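PDB 1L8W: VlsE1 from Borreliella burgdorferi, which serves as a variable surface lipoprotein antigen of the Lyme disease spirochaete and probably helps it evade the host immune response through antigenic variation. Local coordinates for residues A[108-113]-A[328-333]; A[140-145]-A[284-289]; A[173-178]-A[219-224]; A[231-236]-A[244-249]. All blocks are in the same frame, centred on the assembly; numbering follows the deposited sequence.

Interaction 1. Residues A[108-113]-A[328-333]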
# COMPACT_ATOMS: atom_id res chain seq x y z
N GLU A 108 -6.86 -32.31 -15.99
CA GLU A 108 -6.07 -31.49 -16.90
C GLU A 108 -6.73 -30.12 -17.06
O GLU A 108 -6.05 -29.12 -17.28
CB GLU A 108 -5.98 -32.19 -18.27
CG GLU A 108 -5.41 -31.34 -19.39
CD GLU A 108 -5.59 -31.99 -20.75
OE1 GLU A 108 -5.05 -33.10 -20.95
OE2 GLU A 108 -6.27 -31.40 -21.61
N GLY A 109 -8.05 -30.10 -16.95
CA GLY A 109 -8.78 -28.85 -17.07
C GLY A 109 -8.58 -27.99 -15.84
O GLY A 109 -8.48 -26.77 -15.93
N ALA A 110 -8.51 -28.64 -14.68
CA ALA A 110 -8.32 -27.93 -13.43
C ALA A 110 -6.89 -27.41 -13.34
O ALA A 110 -6.62 -26.44 -12.63
CB ALA A 110 -8.61 -28.84 -12.26
N ILE A 111 -5.97 -28.04 -14.06
CA ILE A 111 -4.58 -27.64 -14.05
C ILE A 111 -4.41 -26.39 -14.92
O ILE A 111 -3.65 -25.48 -14.59
CB ILE A 111 -3.66 -28.78 -14.58
CG1 ILE A 111 -2.26 -28.66 -13.97
CG2 ILE A 111 -3.54 -28.72 -16.10
CD1 ILE A 111 -1.45 -27.48 -14.47
N LYS A 112 -5.14 -26.35 -16.03
CA LYS A 112 -5.08 -25.22 -16.95
C LYS A 112 -5.59 -23.96 -16.28
O LYS A 112 -4.97 -22.90 -16.36
CB LYS A 112 -5.91 -25.52 -18.20
CG LYS A 112 -5.79 -24.47 -19.30
CD LYS A 112 -6.74 -24.78 -20.45
CE LYS A 112 -6.55 -23.82 -21.61
NZ LYS A 112 -5.16 -23.88 -22.15
N GLU A 113 -6.74 -24.08 -15.61
CA GLU A 113 -7.35 -22.94 -14.92
C GLU A 113 -6.47 -22.40 -13.79
O GLU A 113 -6.34 -21.19 -13.63
CB GLU A 113 -8.72 -23.35 -14.37
CG GLU A 113 -8.71 -24.63 -13.56
CD GLU A 113 -10.05 -24.91 -12.90
OE1 GLU A 113 -11.07 -24.96 -13.61
OE2 GLU A 113 -10.07 -25.10 -11.66
N LEU A 328 -5.32 -25.12 -5.97
CA LEU A 328 -4.65 -26.41 -5.86
C LEU A 328 -5.60 -27.44 -5.26
O LEU A 328 -5.49 -28.63 -5.54
CB LEU A 328 -3.39 -26.29 -4.99
CG LEU A 328 -2.25 -25.45 -5.58
CD1 LEU A 328 -1.05 -25.49 -4.64
CD2 LEU A 328 -1.88 -26.00 -6.94
N ARG A 329 -6.52 -26.98 -4.43
CA ARG A 329 -7.50 -27.86 -3.80
C ARG A 329 -8.51 -28.30 -4.86
O ARG A 329 -8.98 -29.43 -4.86
CB ARG A 329 -8.24 -27.14 -2.69
CG ARG A 329 -9.31 -27.99 -2.02
CD ARG A 329 -10.23 -27.16 -1.16
NE ARG A 329 -11.27 -27.97 -0.55
CZ ARG A 329 -12.15 -28.71 -1.23
NH1 ARG A 329 -12.11 -28.72 -2.56
NH2 ARG A 329 -13.06 -29.43 -0.59
N LYS A 330 -8.82 -27.37 -5.76
CA LYS A 330 -9.76 -27.60 -6.85
C LYS A 330 -9.29 -28.77 -7.71
O LYS A 330 -10.08 -29.64 -8.07
CB LYS A 330 -9.88 -26.33 -7.69
CG LYS A 330 -11.15 -26.23 -8.53
CD LYS A 330 -11.19 -27.23 -9.66
CE LYS A 330 -12.44 -27.06 -10.50
NZ LYS A 330 -13.69 -27.27 -9.71
N VAL A 331 -8.00 -28.78 -8.04
CA VAL A 331 -7.46 -29.87 -8.85
C VAL A 331 -7.39 -31.12 -7.98
O VAL A 331 -7.49 -32.24 -8.47
CB VAL A 331 -6.03 -29.54 -9.38
CG1 VAL A 331 -6.06 -28.27 -10.21
CG2 VAL A 331 -5.07 -29.40 -8.22
N GLY A 332 -7.23 -30.91 -6.67
CA GLY A 332 -7.16 -32.03 -5.74
C GLY A 332 -8.44 -32.84 -5.74
O GLY A 332 -8.41 -34.06 -5.59
N ASP A 333 -9.57 -32.16 -5.89
CA ASP A 333 -10.86 -32.84 -5.92
C ASP A 333 -10.86 -33.71 -7.15
O ASP A 333 -10.71 -34.93 -7.07
CB ASP A 333 -12.01 -31.83 -6.03
CG ASP A 333 -11.98 -30.79 -4.93
OD1 ASP A 333 -11.79 -31.16 -3.75
OD2 ASP A 333 -12.16 -29.59 -5.25

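Interaction 2. Residues A[140-145]-A[284-289]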
# COMPACT_ATOMS: atom_id res chain seq x y z
N GLU A 140 10.16 7.75 5.57
CA GLU A 140 11.08 8.87 5.44
C GLU A 140 10.39 10.12 5.94
O GLU A 140 9.29 10.43 5.52
CB GLU A 140 11.47 9.06 3.97
CG GLU A 140 12.84 8.55 3.64
CD GLU A 140 13.92 9.24 4.44
OE1 GLU A 140 14.13 10.46 4.23
OE2 GLU A 140 14.55 8.58 5.30
N VAL A 141 11.06 10.84 6.84
CA VAL A 141 10.52 12.07 7.41
C VAL A 141 11.45 13.25 7.15
O VAL A 141 12.63 13.20 7.51
CB VAL A 141 10.36 11.94 8.94
CG1 VAL A 141 9.88 13.27 9.54
CG2 VAL A 141 9.41 10.79 9.27
N VAL A 142 10.93 14.31 6.54
CA VAL A 142 11.73 15.51 6.25
C VAL A 142 11.21 16.75 6.96
O VAL A 142 10.00 16.98 7.03
CB VAL A 142 11.81 15.79 4.72
CG1 VAL A 142 12.46 14.63 4.01
CG2 VAL A 142 10.42 16.04 4.16
N ALA A 143 12.13 17.56 7.47
CA ALA A 143 11.80 18.79 8.18
C ALA A 143 12.32 20.01 7.40
O ALA A 143 11.84 21.13 7.61
CB ALA A 143 12.40 18.77 9.57
N ASP A 144 13.29 19.78 6.52
CA ASP A 144 13.87 20.83 5.70
C ASP A 144 12.96 21.12 4.50
O ASP A 144 12.65 20.22 3.72
CB ASP A 144 15.26 20.44 5.18
CG ASP A 144 16.31 20.45 6.26
OD1 ASP A 144 16.37 21.44 7.03
OD2 ASP A 144 17.10 19.48 6.34
N ALA A 145 12.57 22.37 4.36
CA ALA A 145 11.69 22.80 3.27
C ALA A 145 12.13 22.31 1.89
O ALA A 145 11.31 22.15 0.99
CB ALA A 145 11.57 24.31 3.27
N ASP A 284 10.18 8.58 -3.89
CA ASP A 284 10.07 10.00 -3.57
C ASP A 284 8.94 10.34 -2.61
O ASP A 284 8.67 11.52 -2.35
CB ASP A 284 9.91 10.85 -4.83
CG ASP A 284 11.15 10.82 -5.72
OD1 ASP A 284 12.28 10.74 -5.18
OD2 ASP A 284 10.99 10.90 -6.96
N GLY A 285 8.27 9.32 -2.07
CA GLY A 285 7.18 9.58 -1.14
C GLY A 285 7.74 9.79 0.25
O GLY A 285 8.29 8.86 0.83
N LYS A 286 7.61 11.00 0.79
CA LYS A 286 8.12 11.31 2.12
C LYS A 286 7.11 12.08 2.96
O LYS A 286 6.15 12.64 2.43
CB LYS A 286 9.40 12.13 2.00
CG LYS A 286 10.43 11.52 1.07
CD LYS A 286 11.58 12.48 0.82
CE LYS A 286 12.65 11.86 -0.06
NZ LYS A 286 13.77 12.81 -0.30
N PHE A 287 7.33 12.12 4.27
CA PHE A 287 6.43 12.82 5.18
C PHE A 287 7.09 14.06 5.76
O PHE A 287 8.19 13.99 6.34
CB PHE A 287 5.98 11.85 6.27
CG PHE A 287 5.32 10.62 5.72
CD1 PHE A 287 3.97 10.63 5.38
CD2 PHE A 287 6.07 9.48 5.45
CE1 PHE A 287 3.37 9.53 4.78
CE2 PHE A 287 5.48 8.36 4.85
CZ PHE A 287 4.13 8.39 4.51
N ALA A 288 6.42 15.20 5.61
CA ALA A 288 6.97 16.47 6.08
C ALA A 288 6.40 17.03 7.39
O ALA A 288 5.20 16.92 7.68
CB ALA A 288 6.83 17.50 4.97
N VAL A 289 7.28 17.64 8.17
CA VAL A 289 6.92 18.24 9.44
C VAL A 289 7.59 19.62 9.54
O VAL A 289 8.51 19.94 8.78
CB VAL A 289 7.41 17.37 10.63
CG1 VAL A 289 6.75 15.99 10.58
CG2 VAL A 289 8.93 17.22 10.58

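Interaction 3. Residues A[173-178]-A[219-224]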
# COMPACT_ATOMS: atom_id res chain seq x y z
N SER A 173 -13.77 -7.96 -4.76
CA SER A 173 -14.73 -7.67 -3.71
C SER A 173 -14.77 -8.92 -2.85
O SER A 173 -15.36 -9.93 -3.25
CB SER A 173 -16.11 -7.39 -4.31
OG SER A 173 -17.06 -7.10 -3.30
N GLU A 174 -14.15 -8.87 -1.68
CA GLU A 174 -14.11 -10.04 -0.83
C GLU A 174 -13.74 -9.73 0.62
O GLU A 174 -13.12 -8.70 0.91
CB GLU A 174 -13.12 -11.06 -1.40
CG GLU A 174 -13.17 -12.43 -0.76
CD GLU A 174 -12.10 -13.36 -1.30
OE1 GLU A 174 -11.97 -13.48 -2.54
OE2 GLU A 174 -11.39 -13.98 -0.48
N LYS A 175 -14.13 -10.63 1.51
CA LYS A 175 -13.86 -10.53 2.94
C LYS A 175 -14.42 -9.25 3.56
O LYS A 175 -15.44 -8.73 3.10
CB LYS A 175 -12.35 -10.59 3.18
CG LYS A 175 -11.98 -11.01 4.58
CD LYS A 175 -10.48 -11.03 4.77
CE LYS A 175 -10.12 -11.60 6.13
NZ LYS A 175 -8.65 -11.59 6.32
N LEU A 176 -13.77 -8.76 4.61
CA LEU A 176 -14.20 -7.55 5.29
C LEU A 176 -13.92 -6.35 4.40
O LEU A 176 -13.19 -5.44 4.77
CB LEU A 176 -13.44 -7.38 6.62
CG LEU A 176 -13.82 -6.18 7.48
CD1 LEU A 176 -15.23 -6.37 8.04
CD2 LEU A 176 -12.82 -6.02 8.62
N LYS A 177 -14.50 -6.38 3.20
CA LYS A 177 -14.32 -5.29 2.24
C LYS A 177 -15.01 -4.05 2.78
O LYS A 177 -14.88 -2.96 2.21
CB LYS A 177 -14.92 -5.67 0.89
CG LYS A 177 -14.86 -4.57 -0.15
CD LYS A 177 -15.56 -4.98 -1.43
CE LYS A 177 -15.57 -3.85 -2.45
NZ LYS A 177 -16.24 -4.27 -3.71
N ALA A 178 -15.73 -4.22 3.89
CA ALA A 178 -16.45 -3.12 4.53
C ALA A 178 -17.31 -3.63 5.67
O ALA A 178 -16.80 -4.16 6.66
CB ALA A 178 -17.33 -2.40 3.51
N SER A 219 -8.11 -2.52 9.21
CA SER A 219 -7.37 -3.75 9.00
C SER A 219 -6.61 -3.66 7.67
O SER A 219 -6.75 -2.69 6.93
CB SER A 219 -8.32 -4.96 9.02
OG SER A 219 -9.15 -5.02 7.86
N GLY A 220 -5.81 -4.67 7.37
CA GLY A 220 -5.06 -4.67 6.12
C GLY A 220 -6.00 -4.80 4.93
O GLY A 220 -5.80 -4.13 3.91
N GLU A 221 -7.01 -5.66 5.06
CA GLU A 221 -7.98 -5.86 4.00
C GLU A 221 -8.62 -4.53 3.59
O GLU A 221 -8.69 -4.19 2.41
CB GLU A 221 -9.09 -6.82 4.45
CG GLU A 221 -8.63 -8.23 4.76
CD GLU A 221 -7.63 -8.27 5.90
OE1 GLU A 221 -7.89 -7.63 6.95
OE2 GLU A 221 -6.59 -8.94 5.76
N GLN A 222 -9.07 -3.77 4.59
CA GLN A 222 -9.71 -2.48 4.33
C GLN A 222 -8.80 -1.51 3.60
O GLN A 222 -9.23 -0.81 2.69
CB GLN A 222 -10.19 -1.85 5.65
CG GLN A 222 -11.39 -2.55 6.26
CD GLN A 222 -11.80 -1.92 7.58
OE1 GLN A 222 -11.18 -2.16 8.61
NE2 GLN A 222 -12.84 -1.09 7.54
N ILE A 223 -7.53 -1.45 4.00
CA ILE A 223 -6.57 -0.57 3.34
C ILE A 223 -6.33 -1.07 1.91
O ILE A 223 -6.18 -0.28 0.99
CB ILE A 223 -5.23 -0.54 4.11
CG1 ILE A 223 -5.46 -0.05 5.54
CG2 ILE A 223 -4.27 0.40 3.41
CD1 ILE A 223 -4.27 -0.26 6.48
N LEU A 224 -6.32 -2.39 1.75
CA LEU A 224 -6.12 -3.01 0.44
C LEU A 224 -7.27 -2.61 -0.48
O LEU A 224 -7.05 -2.18 -1.61
CB LEU A 224 -6.10 -4.54 0.58
CG LEU A 224 -5.00 -5.34 -0.13
CD1 LEU A 224 -5.45 -6.79 -0.26
CD2 LEU A 224 -4.72 -4.77 -1.51

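Interaction 4. Residues A[231-236]-A[244-249]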
# COMPACT_ATOMS: atom_id res chain seq x y z
N ALA A 231 -7.38 2.86 -7.53
CA ALA A 231 -6.78 2.57 -8.83
C ALA A 231 -7.78 2.72 -9.97
O ALA A 231 -7.39 2.89 -11.12
CB ALA A 231 -6.19 1.16 -8.83
N ASP A 232 -9.06 2.66 -9.64
CA ASP A 232 -10.11 2.78 -10.65
C ASP A 232 -10.62 4.21 -10.82
O ASP A 232 -11.39 4.49 -11.73
CB ASP A 232 -11.26 1.84 -10.31
CG ASP A 232 -10.92 0.39 -10.61
OD1 ASP A 232 -10.83 0.04 -11.81
OD2 ASP A 232 -10.74 -0.41 -9.66
N ALA A 233 -10.17 5.12 -9.95
CA ALA A 233 -10.59 6.51 -10.04
C ALA A 233 -10.08 7.10 -11.36
O ALA A 233 -9.22 6.51 -12.02
CB ALA A 233 -10.03 7.31 -8.86
N ALA A 234 -10.60 8.26 -11.73
CA ALA A 234 -10.19 8.90 -12.97
C ALA A 234 -9.24 10.05 -12.69
O ALA A 234 -8.38 10.37 -13.52
CB ALA A 234 -11.41 9.40 -13.73
N GLU A 235 -9.39 10.67 -11.53
CA GLU A 235 -8.57 11.80 -11.13
C GLU A 235 -7.41 11.31 -10.26
O GLU A 235 -7.37 11.57 -9.05
CB GLU A 235 -9.40 12.82 -10.34
CG GLU A 235 -10.91 12.71 -10.57
CD GLU A 235 -11.53 11.49 -9.89
OE1 GLU A 235 -11.56 11.45 -8.64
OE2 GLU A 235 -11.99 10.57 -10.60
N GLN A 236 -6.46 10.61 -10.88
CA GLN A 236 -5.32 10.06 -10.16
C GLN A 236 -4.08 10.92 -10.08
O GLN A 236 -3.03 10.43 -9.66
CB GLN A 236 -4.95 8.70 -10.73
CG GLN A 236 -6.04 7.67 -10.58
CD GLN A 236 -5.56 6.27 -10.86
OE1 GLN A 236 -6.36 5.36 -11.04
NE2 GLN A 236 -4.24 6.09 -10.89
N ALA A 244 -7.60 16.57 -2.57
CA ALA A 244 -7.57 15.16 -2.96
C ALA A 244 -8.89 14.44 -2.67
O ALA A 244 -9.48 14.63 -1.61
CB ALA A 244 -6.42 14.45 -2.23
N LYS A 245 -9.33 13.60 -3.61
CA LYS A 245 -10.57 12.85 -3.44
C LYS A 245 -10.38 11.33 -3.39
O LYS A 245 -11.34 10.58 -3.19
CB LYS A 245 -11.56 13.21 -4.56
CG LYS A 245 -12.16 14.62 -4.45
CD LYS A 245 -13.13 14.92 -5.59
CE LYS A 245 -13.78 16.29 -5.44
NZ LYS A 245 -14.65 16.38 -4.23
N ASN A 246 -9.14 10.88 -3.59
CA ASN A 246 -8.83 9.46 -3.53
C ASN A 246 -7.42 9.29 -2.96
O ASN A 246 -6.59 10.19 -3.07
CB ASN A 246 -8.96 8.83 -4.92
CG ASN A 246 -7.96 9.39 -5.92
OD1 ASN A 246 -6.76 9.13 -5.85
ND2 ASN A 246 -8.46 10.18 -6.87
N PRO A 247 -7.12 8.13 -2.34
CA PRO A 247 -5.78 7.95 -1.78
C PRO A 247 -4.59 8.07 -2.75
O PRO A 247 -3.48 8.46 -2.34
CB PRO A 247 -5.87 6.58 -1.08
CG PRO A 247 -6.98 5.89 -1.78
CD PRO A 247 -7.98 6.97 -2.06
N ILE A 248 -4.80 7.77 -4.03
CA ILE A 248 -3.74 7.89 -5.03
C ILE A 248 -3.39 9.36 -5.26
O ILE A 248 -2.21 9.74 -5.27
CB ILE A 248 -4.16 7.23 -6.38
CG1 ILE A 248 -4.23 5.71 -6.21
CG2 ILE A 248 -3.16 7.59 -7.49
CD1 ILE A 248 -4.65 4.97 -7.46
N ALA A 249 -4.40 10.20 -5.41
CA ALA A 249 -4.19 11.63 -5.61
C ALA A 249 -3.56 12.27 -4.38
O ALA A 249 -2.76 13.22 -4.48
CB ALA A 249 -5.51 12.31 -5.93

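Interaction 1. Residues A[108-113]-A[328-333]
K330 lays its aliphatic chain against the carboxylate of E113 and the methyl of A110. K330 CB only skirts E113 OE2, at 4.2 Å. CG stands anti to the backbone N (chi1 -159°) and comes to 3.5 Å from E113 OE2. The chain then bends at chi2, and K330 CD takes the closest contact, 3.1 Å from E113 OE2, while also resting 4.0 Å from A110 CB. K330 CE follows at 3.3 Å from E113 OE2. A second bend, at chi4, sets K330 NZ 4.6 Å from E113 OE2. The opposite charges may attract weakly at this distance, but the charged atoms are not in contact; methylenes make the contact, and the two side chains cross at about a right angle. These residues lie on two antiparallel helices, 106-131 and 294-333, whose local axes run 174° apart and approach to 8.7 Å. Such a spacing goes with the small residue at the closest approach: A110 contributes just a methyl on its side, opposite V331, the two CA atoms being the nearest pair across the segments. V331 CG1 presses on that methyl, A110 CB, at 3.3 Å, which is tight for two carbons, and also touches A110 O. On the flank, I111 and L328 reach L80 of helix 59-80, so a third helix lines the groove beside the pair. Toward the chain end, A110 also meets S334.

Interaction 2. Residues A[140-145]-A[284-289]
K286 turns its CG anti to its own carbonyl carbon (chi1 -51°) and stays extended from there, so that its methylenes pass over the neighbouring strand: CG lies by E140 CB, and K286 CD reaches V142 CG1 at 3.9 Å, the two side chains crossing at about a right angle. In F287, chi1 -57° sets CG anti to the carbonyl carbon, and chi2 -83° turns the ring so that CD2 lies 3.4 Å from E140 O; the carbonyl oxygen sits at the ring edge, near its plane. That same oxygen accepts F287 N at 2.9 Å. V142 N in turn gives a 2.8 Å bond to F287 O, so the backbone of F287 is held on both sides of V141. One step on, V289 N donates to V142 O at 3.0 Å, nearly in line with the carbonyl. In this offset pattern V141 pairs with F287 and V142 with A288, making a two-stranded parallel sheet, strands 141-142 and 287-288, in a mainly helical chain. V142 O also receives the CA of A288 at 3.2 Å, and A143 CB packs on V289 CG2. The V141 and F287 face lies on helix 294-333, against I301 and, for F287, A305. The V142 and A288 face meets loop residues A147 and A197. A288 also shares backbone bonds with L193, and G285 O is held by K59, which begins helix 59-80.

Interaction 3. Residues A[173-178]-A[219-224]
The carboxylate of E221 is gripped from two directions: E221 OE1 accepts S219 OG at 3.0 Å, on its anti side, and E221 OE2 faces the amine of K175 across the contact. The second pairing is a rather long salt bridge, K175 NZ to E221 OE2 3.4 Å. It is backed by carbon contact lower down, where K175 CD meets E221 CG, also at 3.4 Å. K175 reaches the helix as a straight rod, extended beyond a CG that stands anti to its backbone N (chi1 -158°), whereas E221 bends at chi2 and folds its carboxylate back toward S219. S219 is the N-cap of helix 220-230. The side chain of Q222 accepts the backbone N-H of this N-cap residue, S219 N to Q222 OE1 3.1 Å and nearly straight (169°), so the first turn is tied by side chains of both E221 and Q222. L176 lies over this cap: L176 CD2 comes to 3.9 Å from S219 OG, and L176 O rests 3.7 Å from Q222 CG. Both are loose contacts at the surface, and K175, S219 and E221 also touch crystal neighbours, which may influence how the loop lies. The 173-178 loop, leaving helix 153-170, thus covers the start of helix 220-230 from outside. On the inner side E221 and L224 pack on A315 of helix 294-333, and L224 reaches I163 and V167 of helix 153-170.

Interaction 4. Residues A[231-236]-A[244-249]
I248 spreads its side chain over both ends of the 231-236 turn. Its CD1 sits 3.5 Å from the backbone N of A231, and its CG2, anti to the backbone N of I248, comes to 3.6 Å from Q236 O. The aliphatic part of Q236 crosses the isoleucine at a slant, with Q236 CB 3.9 Å from I248 CG2. Beside this packing the amide of N246 makes the one hydrogen bond between the segments, N246 ND2 to E235 O at 2.8 Å. The acceptor lies in the plane of the N246 amide, but the donor stands well above the carbonyl plane of E235, 50° out of it. A233 CB flanks the same nitrogen, 3.8 Å from N246 ND2. E235 folds its own carboxylate back, E235 OE2 accepting A234 N at 2.9 Å, which braces the turn that presents the carbonyl. Chi1 (63°) puts N246 CG between the backbone N and the carbonyl carbon. The two ends of the amide serve different partners: ND2 the loop at E235 O, and N246 OD1 the helix, taking A249 N at 2.6 Å. Around it, I248 reaches A160 of helix 153-170 and L278 of helix 269-281, while P247 packs on A230. The arrangement is a classic asparagine N-cap: N246 closes the start of helix 247-252, with proline as the first helical residue and the third giving the capping N-H.

In the fold
Following the chain from its N terminus, interaction 1 opens first, on helix 106-131, and closes last, at the end of helix 294-333, so it encloses the other three. Interaction 2 opens at 140-145 and closes at 284-289, enclosing interactions 3 and 4, which follow one another: 173-178 meets 219-224, then 231-236 meets 244-249. None cross. Interactions 1 and 2 lie on opposite sides of the chain's centre, their own centres about 49 Å apart, and helix 294-333 runs from the short sheet to the far helix pair. Interactions 3 and 4, centres about 18 Å apart, tie loops to the starts of helices 220-230 and 247-252 in between.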